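Local coordinates for protein phenylacetaldehyde dehydrogenase (Burkholderia cenocepacia, PDB 4O5H) that probably oxidises phenylacetaldehyde to phenylacetate with NAD+ as the electron acceptor, as a member of the aldehyde dehydrogenase family, at residues E165-R171 with K504-Y510; Y141-W145 with L492-I497; R94-M98 with A196-G202. One frame throughout, in Å; residues are numbered along the deposited sequence. Where two conformers were deposited one is given.

Interaction 1: residues E165-R171 with K504-Y510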
loop_
_atom_site.group_PDB
_atom_site.type_symbol
_atom_site.label_atom_id
_atom_site.label_comp_id
_atom_site.label_asym_id
_atom_site.label_seq_id
_atom_site.Cartn_x
_atom_site.Cartn_y
_atom_site.Cartn_z
ATOM N N GLU A 165 -16.657 -29.762 1.145
ATOM C CA GLU A 165 -15.390 -30.386 0.773
ATOM C C GLU A 165 -14.619 -29.361 -0.055
ATOM O O GLU A 165 -14.655 -29.370 -1.284
ATOM C CB GLU A 165 -15.622 -31.692 0.016
ATOM C CG GLU A 165 -16.192 -32.795 0.918
ATOM C CD GLU A 165 -16.452 -34.074 0.179
ATOM O OE1 GLU A 165 -17.486 -34.172 -0.513
ATOM O OE2 GLU A 165 -15.588 -34.964 0.287
ATOM N N ILE A 166 -13.967 -28.475 0.674
ATOM C CA ILE A 166 -13.268 -27.327 0.123
ATOM C C ILE A 166 -11.782 -27.436 0.480
ATOM O O ILE A 166 -11.453 -27.653 1.637
ATOM C CB ILE A 166 -13.829 -26.026 0.710
ATOM C CG1 ILE A 166 -15.300 -25.865 0.320
ATOM C CG2 ILE A 166 -13.014 -24.840 0.260
ATOM C CD1 ILE A 166 -15.548 -25.720 -1.170
ATOM N N PHE A 167 -10.932 -27.324 -0.544
ATOM C CA PHE A 167 -9.500 -27.223 -0.368
ATOM C C PHE A 167 -9.120 -25.787 -0.721
ATOM O O PHE A 167 -9.337 -25.385 -1.843
ATOM C CB PHE A 167 -8.804 -28.212 -1.282
ATOM C CG PHE A 167 -7.311 -28.073 -1.301
ATOM C CD1 PHE A 167 -6.567 -28.310 -0.136
ATOM C CD2 PHE A 167 -6.649 -27.746 -2.467
ATOM C CE1 PHE A 167 -5.187 -28.195 -0.147
ATOM C CE2 PHE A 167 -5.265 -27.637 -2.496
ATOM C CZ PHE A 167 -4.527 -27.846 -1.329
ATOM N N ALA A 168 -8.545 -25.045 0.224
ATOM C CA ALA A 168 -8.292 -23.602 0.063
ATOM C C ALA A 168 -6.913 -23.185 0.567
ATOM O O ALA A 168 -6.436 -23.724 1.565
ATOM C CB ALA A 168 -9.354 -22.810 0.816
ATOM N N TYR A 169 -6.243 -22.340 -0.208
ATOM C CA TYR A 169 -4.880 -21.922 0.046
ATOM C C TYR A 169 -4.580 -20.609 -0.641
ATOM O O TYR A 169 -5.380 -20.126 -1.391
ATOM C CB TYR A 169 -3.882 -22.989 -0.384
ATOM C CG TYR A 169 -3.812 -23.287 -1.871
ATOM C CD1 TYR A 169 -4.677 -24.207 -2.471
ATOM C CD2 TYR A 169 -2.862 -22.679 -2.677
ATOM C CE1 TYR A 169 -4.611 -24.467 -3.837
ATOM C CE2 TYR A 169 -2.775 -22.958 -4.061
ATOM C CZ TYR A 169 -3.662 -23.859 -4.623
ATOM O OH TYR A 169 -3.601 -24.136 -5.957
ATOM N N THR A 170 -3.469 -19.982 -0.262
ATOM C CA THR A 170 -2.965 -18.786 -0.889
ATOM C C THR A 170 -1.609 -19.070 -1.540
ATOM O O THR A 170 -0.817 -19.918 -1.055
ATOM C CB THR A 170 -2.847 -17.584 0.077
ATOM O OG1 THR A 170 -1.897 -17.889 1.094
ATOM C CG2 THR A 170 -4.194 -17.267 0.710
ATOM N N ARG A 171 -1.379 -18.407 -2.660
ATOM C CA ARG A 171 -0.109 -18.401 -3.388
ATOM C C ARG A 171 0.433 -17.037 -3.367
ATOM O O ARG A 171 -0.327 -16.055 -3.477
ATOM C CB ARG A 171 -0.317 -18.606 -4.866
ATOM C CG ARG A 171 -0.705 -19.963 -5.274
ATOM C CD ARG A 171 -1.167 -20.029 -6.735
ATOM N NE ARG A 171 -0.283 -19.420 -7.708
ATOM C CZ ARG A 171 0.801 -19.967 -8.238
ATOM N NH1 ARG A 171 1.187 -21.201 -7.930
ATOM N NH2 ARG A 171 1.500 -19.270 -9.099
ATOM N N LYS A 504 -2.708 -14.608 -4.193
ATOM C CA LYS A 504 -3.816 -15.215 -4.918
ATOM C C LYS A 504 -4.439 -16.269 -4.020
ATOM O O LYS A 504 -3.764 -17.242 -3.652
ATOM C CB LYS A 504 -3.334 -15.839 -6.238
ATOM C CG LYS A 504 -4.398 -16.649 -7.000
ATOM C CD LYS A 504 -3.859 -17.308 -8.258
ATOM C CE LYS A 504 -3.656 -16.310 -9.369
ATOM N NZ LYS A 504 -2.835 -16.894 -10.486
ATOM N N SER A 505 -5.707 -16.103 -3.686
ATOM C CA SER A 505 -6.432 -17.141 -2.984
ATOM C C SER A 505 -6.969 -18.174 -4.004
ATOM O O SER A 505 -7.415 -17.811 -5.067
ATOM C CB SER A 505 -7.579 -16.556 -2.198
ATOM O OG SER A 505 -7.099 -15.751 -1.159
ATOM N N VAL A 506 -6.916 -19.449 -3.635
ATOM C CA VAL A 506 -7.401 -20.539 -4.455
ATOM C C VAL A 506 -8.362 -21.370 -3.614
ATOM O O VAL A 506 -8.023 -21.757 -2.489
ATOM C CB VAL A 506 -6.235 -21.428 -4.937
ATOM C CG1 VAL A 506 -6.736 -22.534 -5.863
ATOM C CG2 VAL A 506 -5.205 -20.569 -5.677
ATOM N N MET A 507 -9.537 -21.665 -4.151
ATOM C CA MET A 507 -10.542 -22.388 -3.406
ATOM C C MET A 507 -11.197 -23.402 -4.307
ATOM O O MET A 507 -11.908 -23.049 -5.231
ATOM C CB MET A 507 -11.589 -21.407 -2.856
ATOM C CG MET A 507 -12.650 -22.048 -1.971
ATOM S SD MET A 507 -13.968 -20.886 -1.490
ATOM C CE MET A 507 -13.613 -20.325 0.131
ATOM N N MET A 508 -10.960 -24.672 -4.010
ATOM C CA MET A 508 -11.396 -25.779 -4.848
ATOM C C MET A 508 -12.481 -26.583 -4.146
ATOM O O MET A 508 -12.285 -27.086 -3.049
ATOM C CB MET A 508 -10.248 -26.703 -5.131
ATOM C CG MET A 508 -9.031 -26.033 -5.724
ATOM S SD MET A 508 -7.977 -27.204 -6.597
ATOM C CE MET A 508 -6.593 -26.195 -7.042
ATOM N N ASN A 509 -13.623 -26.712 -4.798
ATOM C CA ASN A 509 -14.667 -27.593 -4.324
ATOM C C ASN A 509 -14.445 -28.954 -4.962
ATOM O O ASN A 509 -14.645 -29.121 -6.176
ATOM C CB ASN A 509 -16.028 -27.051 -4.701
ATOM C CG ASN A 509 -17.160 -27.996 -4.353
ATOM O OD1 ASN A 509 -17.030 -28.962 -3.635
ATOM N ND2 ASN A 509 -18.316 -27.684 -4.897
ATOM N N TYR A 510 -14.035 -29.911 -4.151
ATOM C CA TYR A 510 -13.703 -31.222 -4.681
ATOM C C TYR A 510 -14.771 -32.289 -4.391
ATOM O O TYR A 510 -14.497 -33.468 -4.455
ATOM C CB TYR A 510 -12.342 -31.646 -4.161
ATOM C CG TYR A 510 -12.218 -31.839 -2.681
ATOM C CD1 TYR A 510 -12.472 -33.072 -2.095
ATOM C CD2 TYR A 510 -11.763 -30.797 -1.853
ATOM C CE1 TYR A 510 -12.307 -33.270 -0.730
ATOM C CE2 TYR A 510 -11.587 -30.987 -0.495
ATOM C CZ TYR A 510 -11.840 -32.236 0.045
ATOM O OH TYR A 510 -11.709 -32.420 1.378
HETATM O O HOH W 1 -18.125 -28.889 -1.061
HETATM O O HOH W 2 -12.942 -34.843 2.069
#
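The Y510 ring carries E165 on one face, where E165 CB sits 3.8 Å from the ring centroid in a CH-pi contact, while F167 N and a water lie at its edge. That water joins Y510 OH to E165 OE2. The Y169 ring is likewise covered on one face by V506 CB, 3.7 Å from its centroid; M508 CE lies at its edge. A chi1 of 65° sets Y169 CG between its backbone N and carbonyl carbon, laying the ring alongside the V506 side chain. On the other face of the sheet, I166 CG2 meets M507 CG at 3.6 Å, and I166 CD1 rests on N509 CB. Back on the Y169 face, R171 and K504 run side by side, their like charges probably balanced by E173, which forms a salt bridge with each; K504 NZ also bonds to I461 O of the second subunit. Backbone bonds run both ways in the pairs F167-M508, Y169-V506 and R171-K504, with M508 N to F167 O at 2.8 Å. S505 to M508 also pair in parallel with a strand of the second subunit. This antiparallel strand pair, flanked by strand 153-154, thus belongs to the intersubunit sheet of the aldehyde dehydrogenase oligomerisation domain.

Interaction 2: residues Y141-W145 with L492-I497; sequences YMAGW and LGRAVI
Two helices of the aldehyde dehydrogenase fold meet here, segment 141-145 of helix 124-145 and segment 492-497 with helix 493-499, crossing at -57° with their short axes 10.8 Å apart. Side chains of 141-145 span the gap, meeting both side chains and the backbone of L492-G493, and no hydrogen bond joins the two segments. M142 reaches across with a chain bent at chi2 (-64°), bringing the terminal methyl to L492, G493 and V496; M142 CE meets V496 CG1 at 3.5 Å and also approaches the backbone of L492 and G493. M142 SD passes I497 CD1 at 3.7 Å, the two side chains running antiparallel. I497 is thereby shared, for its CG1 also lies 3.7 Å from W145 CD1 and its CD1 packs on W145 CB. At the other end of the indole, the aliphatic part of R494 lies against the six-membered ring, R494 CD coming to 3.5 Å from W145 CH2, while R494 NH2 makes a weak hydrogen bond to S152 OG of the second subunit. Helix 187-201 borders the same apolar patch, with A196 against M142 and A200 against I497. Y141 OH lies close to the G493 backbone, 3.6 Å from G493 CA, where the chain has a positive phi. The same hydroxyl steadies the indole one turn further along its own helix: W145 NE1 donates to Y141 OH at 3.1 Å, nearly straight at 162° and close to the indole plane.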
loop_
_atom_site.group_PDB
_atom_site.type_symbol
_atom_site.label_atom_id
_atom_site.label_comp_id
_atom_site.label_asym_id
_atom_site.label_seq_id
_atom_site.Cartn_x
_atom_site.Cartn_y
_atom_site.Cartn_z
ATOM N N TYR A 141 21.032 -11.387 2.084
ATOM C CA TYR A 141 19.882 -11.621 2.981
ATOM C C TYR A 141 18.642 -11.990 2.150
ATOM O O TYR A 141 17.981 -13.019 2.389
ATOM C CB TYR A 141 19.645 -10.406 3.858
ATOM C CG TYR A 141 18.375 -10.458 4.684
ATOM C CD1 TYR A 141 18.346 -11.087 5.897
ATOM C CD2 TYR A 141 17.180 -9.948 4.181
ATOM C CE1 TYR A 141 17.172 -11.167 6.634
ATOM C CE2 TYR A 141 15.996 -10.047 4.892
ATOM C CZ TYR A 141 16.011 -10.643 6.135
ATOM O OH TYR A 141 14.819 -10.750 6.847
ATOM N N MET A 142 18.348 -11.186 1.120
ATOM C CA MET A 142 17.172 -11.441 0.290
ATOM C C MET A 142 17.290 -12.712 -0.554
ATOM O O MET A 142 16.298 -13.359 -0.832
ATOM C CB MET A 142 16.886 -10.211 -0.601
ATOM C CG MET A 142 16.566 -8.927 0.183
ATOM S SD MET A 142 15.042 -9.077 1.127
ATOM C CE MET A 142 15.231 -7.660 2.207
ATOM N N ALA A 143 18.503 -13.050 -0.972
ATOM C CA ALA A 143 18.739 -14.303 -1.651
ATOM C C ALA A 143 18.150 -15.471 -0.871
ATOM O O ALA A 143 17.512 -16.387 -1.438
ATOM C CB ALA A 143 20.222 -14.553 -1.878
ATOM N N GLY A 144 18.329 -15.431 0.419
ATOM C CA GLY A 144 17.823 -16.496 1.270
ATOM C C GLY A 144 16.300 -16.527 1.337
ATOM O O GLY A 144 15.746 -17.583 1.643
ATOM N N TRP A 145 15.613 -15.389 1.086
ATOM C CA TRP A 145 14.161 -15.412 1.008
ATOM C C TRP A 145 13.642 -16.056 -0.267
ATOM O O TRP A 145 12.497 -16.532 -0.268
ATOM C CB TRP A 145 13.509 -14.012 1.144
ATOM C CG TRP A 145 13.381 -13.577 2.577
ATOM C CD1 TRP A 145 13.965 -12.539 3.146
ATOM C CD2 TRP A 145 12.627 -14.230 3.613
ATOM N NE1 TRP A 145 13.626 -12.447 4.486
ATOM C CE2 TRP A 145 12.788 -13.474 4.789
ATOM C CE3 TRP A 145 11.788 -15.328 3.633
ATOM C CZ2 TRP A 145 12.221 -13.841 5.995
ATOM C CZ3 TRP A 145 11.248 -15.716 4.812
ATOM C CH2 TRP A 145 11.436 -14.960 5.982
ATOM N N LEU A 492 13.116 -3.654 3.495
ATOM C CA LEU A 492 13.888 -4.633 4.288
ATOM C C LEU A 492 13.036 -5.629 5.056
ATOM O O LEU A 492 11.828 -5.505 5.175
ATOM C CB LEU A 492 14.880 -3.924 5.208
ATOM C CG LEU A 492 15.845 -2.953 4.514
ATOM C CD1 LEU A 492 16.741 -2.272 5.543
ATOM C CD2 LEU A 492 16.717 -3.711 3.533
ATOM N N GLY A 493 13.704 -6.657 5.566
ATOM C CA GLY A 493 13.050 -7.682 6.365
ATOM C C GLY A 493 12.143 -8.598 5.591
ATOM O O GLY A 493 12.051 -8.552 4.354
ATOM N N ARG A 494 11.446 -9.435 6.334
ATOM C CA ARG A 494 10.370 -10.232 5.775
ATOM C C ARG A 494 9.290 -9.345 5.165
ATOM O O ARG A 494 8.670 -9.713 4.156
ATOM C CB ARG A 494 9.752 -11.101 6.875
ATOM C CG ARG A 494 8.743 -12.090 6.370
ATOM C CD ARG A 494 8.676 -13.251 7.339
ATOM N NE ARG A 494 8.344 -12.773 8.670
ATOM C CZ ARG A 494 7.101 -12.543 9.078
ATOM N NH1 ARG A 494 6.070 -12.741 8.251
ATOM N NH2 ARG A 494 6.867 -12.128 10.328
ATOM N N ALA A 495 9.059 -8.187 5.758
ATOM C CA ALA A 495 7.982 -7.294 5.282
ATOM C C ALA A 495 8.130 -6.938 3.810
ATOM O O ALA A 495 7.155 -6.961 3.052
ATOM C CB ALA A 495 7.906 -6.046 6.136
ATOM N N VAL A 496 9.331 -6.586 3.379
ATOM C CA VAL A 496 9.464 -6.064 1.993
ATOM C C VAL A 496 9.194 -7.177 1.012
ATOM O O VAL A 496 8.574 -6.976 -0.029
ATOM C CB VAL A 496 10.831 -5.366 1.729
ATOM C CG1 VAL A 496 11.981 -6.371 1.720
ATOM C CG2 VAL A 496 10.800 -4.594 0.437
ATOM N N ILE A 497 9.604 -8.385 1.368
ATOM C CA ILE A 497 9.348 -9.538 0.530
ATOM C C ILE A 497 7.862 -9.686 0.256
ATOM O O ILE A 497 7.403 -9.815 -0.907
ATOM C CB ILE A 497 9.947 -10.828 1.172
ATOM C CG1 ILE A 497 11.482 -10.762 1.130
ATOM C CG2 ILE A 497 9.438 -12.073 0.499
ATOM C CD1 ILE A 497 12.123 -10.925 -0.256
#

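Interaction 3: residues R94-M98 with A196-G202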
loop_
_atom_site.group_PDB
_atom_site.type_symbol
_atom_site.label_atom_id
_atom_site.label_comp_id
_atom_site.label_asym_id
_atom_site.label_seq_id
_atom_site.Cartn_x
_atom_site.Cartn_y
_atom_site.Cartn_z
ATOM N N ARG A 94 17.223 -18.301 -8.582
ATOM C CA ARG A 94 17.218 -16.918 -8.161
ATOM C C ARG A 94 18.159 -16.732 -6.949
ATOM O O ARG A 94 18.931 -15.787 -6.881
ATOM C CB ARG A 94 15.790 -16.446 -7.811
ATOM C CG ARG A 94 14.758 -16.676 -8.920
ATOM C CD ARG A 94 13.500 -15.812 -8.801
ATOM N NE ARG A 94 12.819 -15.914 -7.515
ATOM C CZ ARG A 94 11.824 -16.773 -7.233
ATOM N NH1 ARG A 94 11.391 -17.627 -8.174
ATOM N NH2 ARG A 94 11.258 -16.789 -5.996
ATOM N N GLU A 95 18.094 -17.671 -6.022
ATOM C CA GLU A 95 18.937 -17.674 -4.833
ATOM C C GLU A 95 20.407 -17.668 -5.242
ATOM O O GLU A 95 21.184 -16.818 -4.774
ATOM C CB GLU A 95 18.590 -18.917 -3.992
ATOM C CG GLU A 95 19.416 -19.129 -2.741
ATOM C CD GLU A 95 18.998 -20.438 -2.071
ATOM O OE1 GLU A 95 19.264 -21.518 -2.640
ATOM O OE2 GLU A 95 18.381 -20.353 -0.968
ATOM N N ARG A 96 20.765 -18.582 -6.139
ATOM C CA ARG A 96 22.156 -18.763 -6.541
ATOM C C ARG A 96 22.701 -17.483 -7.160
ATOM O O ARG A 96 23.794 -17.006 -6.800
ATOM C CB ARG A 96 22.298 -19.918 -7.520
ATOM C CG ARG A 96 23.753 -20.152 -7.943
ATOM C CD ARG A 96 23.948 -21.281 -8.889
ATOM N NE ARG A 96 23.533 -22.580 -8.342
ATOM C CZ ARG A 96 24.269 -23.442 -7.609
ATOM N NH1 ARG A 96 25.479 -23.153 -7.165
ATOM N NH2 ARG A 96 23.736 -24.606 -7.269
ATOM N N LEU A 97 21.936 -16.921 -8.084
ATOM C CA LEU A 97 22.385 -15.732 -8.819
ATOM C C LEU A 97 22.568 -14.523 -7.867
ATOM O O LEU A 97 23.513 -13.760 -7.997
ATOM C CB LEU A 97 21.428 -15.370 -9.945
ATOM C CG LEU A 97 21.343 -16.401 -11.083
ATOM C CD1 LEU A 97 20.183 -16.056 -11.991
ATOM C CD2 LEU A 97 22.616 -16.424 -11.880
ATOM N N MET A 98 21.641 -14.363 -6.947
ATOM C CA MET A 98 21.722 -13.266 -5.973
ATOM C C MET A 98 22.936 -13.437 -5.097
ATOM O O MET A 98 23.594 -12.448 -4.764
ATOM C CB MET A 98 20.443 -13.186 -5.155
ATOM C CG MET A 98 19.243 -12.754 -5.996
ATOM S SD MET A 98 17.731 -12.612 -5.022
ATOM C CE MET A 98 18.142 -11.220 -4.022
ATOM N N ALA A 196 16.884 -5.931 -4.712
ATOM C CA ALA A 196 17.073 -7.257 -4.118
ATOM C C ALA A 196 15.748 -7.996 -3.837
ATOM O O ALA A 196 15.602 -9.146 -4.202
ATOM C CB ALA A 196 17.971 -7.223 -2.909
ATOM N N PRO A 197 14.762 -7.315 -3.254
ATOM C CA PRO A 197 13.521 -8.024 -2.984
ATOM C C PRO A 197 12.789 -8.394 -4.250
ATOM O O PRO A 197 12.080 -9.404 -4.280
ATOM C CB PRO A 197 12.687 -7.031 -2.167
ATOM C CG PRO A 197 13.590 -5.931 -1.773
ATOM C CD PRO A 197 14.808 -5.983 -2.649
ATOM N N ALA A 198 12.947 -7.588 -5.282
ATOM C CA ALA A 198 12.389 -7.895 -6.600
ATOM C C ALA A 198 12.968 -9.154 -7.193
ATOM O O ALA A 198 12.240 -10.031 -7.644
ATOM C CB ALA A 198 12.618 -6.731 -7.541
ATOM N N LEU A 199 14.273 -9.295 -7.147
ATOM C CA LEU A 199 14.900 -10.478 -7.649
ATOM C C LEU A 199 14.521 -11.723 -6.864
ATOM O O LEU A 199 14.295 -12.797 -7.447
ATOM C CB LEU A 199 16.406 -10.302 -7.678
ATOM C CG LEU A 199 16.934 -9.125 -8.517
ATOM C CD1 LEU A 199 18.440 -9.055 -8.466
ATOM C CD2 LEU A 199 16.502 -9.265 -9.960
ATOM N N ALA A 200 14.449 -11.583 -5.553
ATOM C CA ALA A 200 14.138 -12.723 -4.680
ATOM C C ALA A 200 12.749 -13.270 -4.945
ATOM O O ALA A 200 12.551 -14.454 -4.870
ATOM C CB ALA A 200 14.240 -12.287 -3.216
ATOM N N THR A 201 11.793 -12.382 -5.261
ATOM C CA THR A 201 10.426 -12.782 -5.503
ATOM C C THR A 201 10.117 -13.146 -6.958
ATOM O O THR A 201 9.003 -13.643 -7.261
ATOM C CB THR A 201 9.435 -11.677 -5.093
ATOM O OG1 THR A 201 9.772 -10.452 -5.751
ATOM C CG2 THR A 201 9.499 -11.461 -3.610
ATOM N N GLY A 202 11.035 -12.873 -7.863
ATOM C CA GLY A 202 10.793 -13.206 -9.280
ATOM C C GLY A 202 10.250 -12.044 -10.097
ATOM O O GLY A 202 9.829 -12.224 -11.231
#
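R94 grips the C-terminal turn of helix 187-201 from helix 91-107, two helices of the aldehyde dehydrogenase fold whose short segments run roughly antiparallel (147°). In the conformer described, one of two deposited, its guanidinium comes side-on to one atom: R94 NE donates to A200 O at 3.0 Å and R94 NH2 donates to the same A200 O at 2.9 Å; the grip may therefore not be permanent. The oxygen lies in the guanidinium plane, but NE stands well above the carbonyl plane whereas NH2 is only tilted from it. A bend at chi3 (-54°) turns the group toward this carbonyl, and R94 CD rests against L199 O. One face of the guanidinium is covered by the backbone of T201 and G202, where a Schellman motif ends the helix and G202 takes a positive phi. One turn along, M98 inserts its thioether beside the same helix, with SD against the side chains of L199 and A200. Further out, W86 of helix 85-88 packs on R94, while M142 and A143 of helix 124-145 back M98; V496 of helix 493-499 packs on P197. The bent end of M98 finally brings M98 SD to 3.5 Å from A200 N and M98 CE to 3.3 Å from A196 O.

Overall arrangement
Interactions 2 and 3 are buried neighbours, their centres about 9 Å apart, and they touch directly, M142 lying against A200. Together they join helices 91-107, 124-145, 187-201 and 493-499. Interaction 2 is mostly apolar, whereas interaction 3 adds an arginine bound to a helix-end carbonyl. Interaction 1 stands apart, its centre about 40 Å from the chain's centre, partly buried and in direct contact with the second subunit; regular backbone hydrogen bonding dominates it. The chain still connects them: strand 501-509 of interaction 1 follows helix 493-499 of interaction 2, and strand 166-181 precedes helix 187-201 of interaction 3.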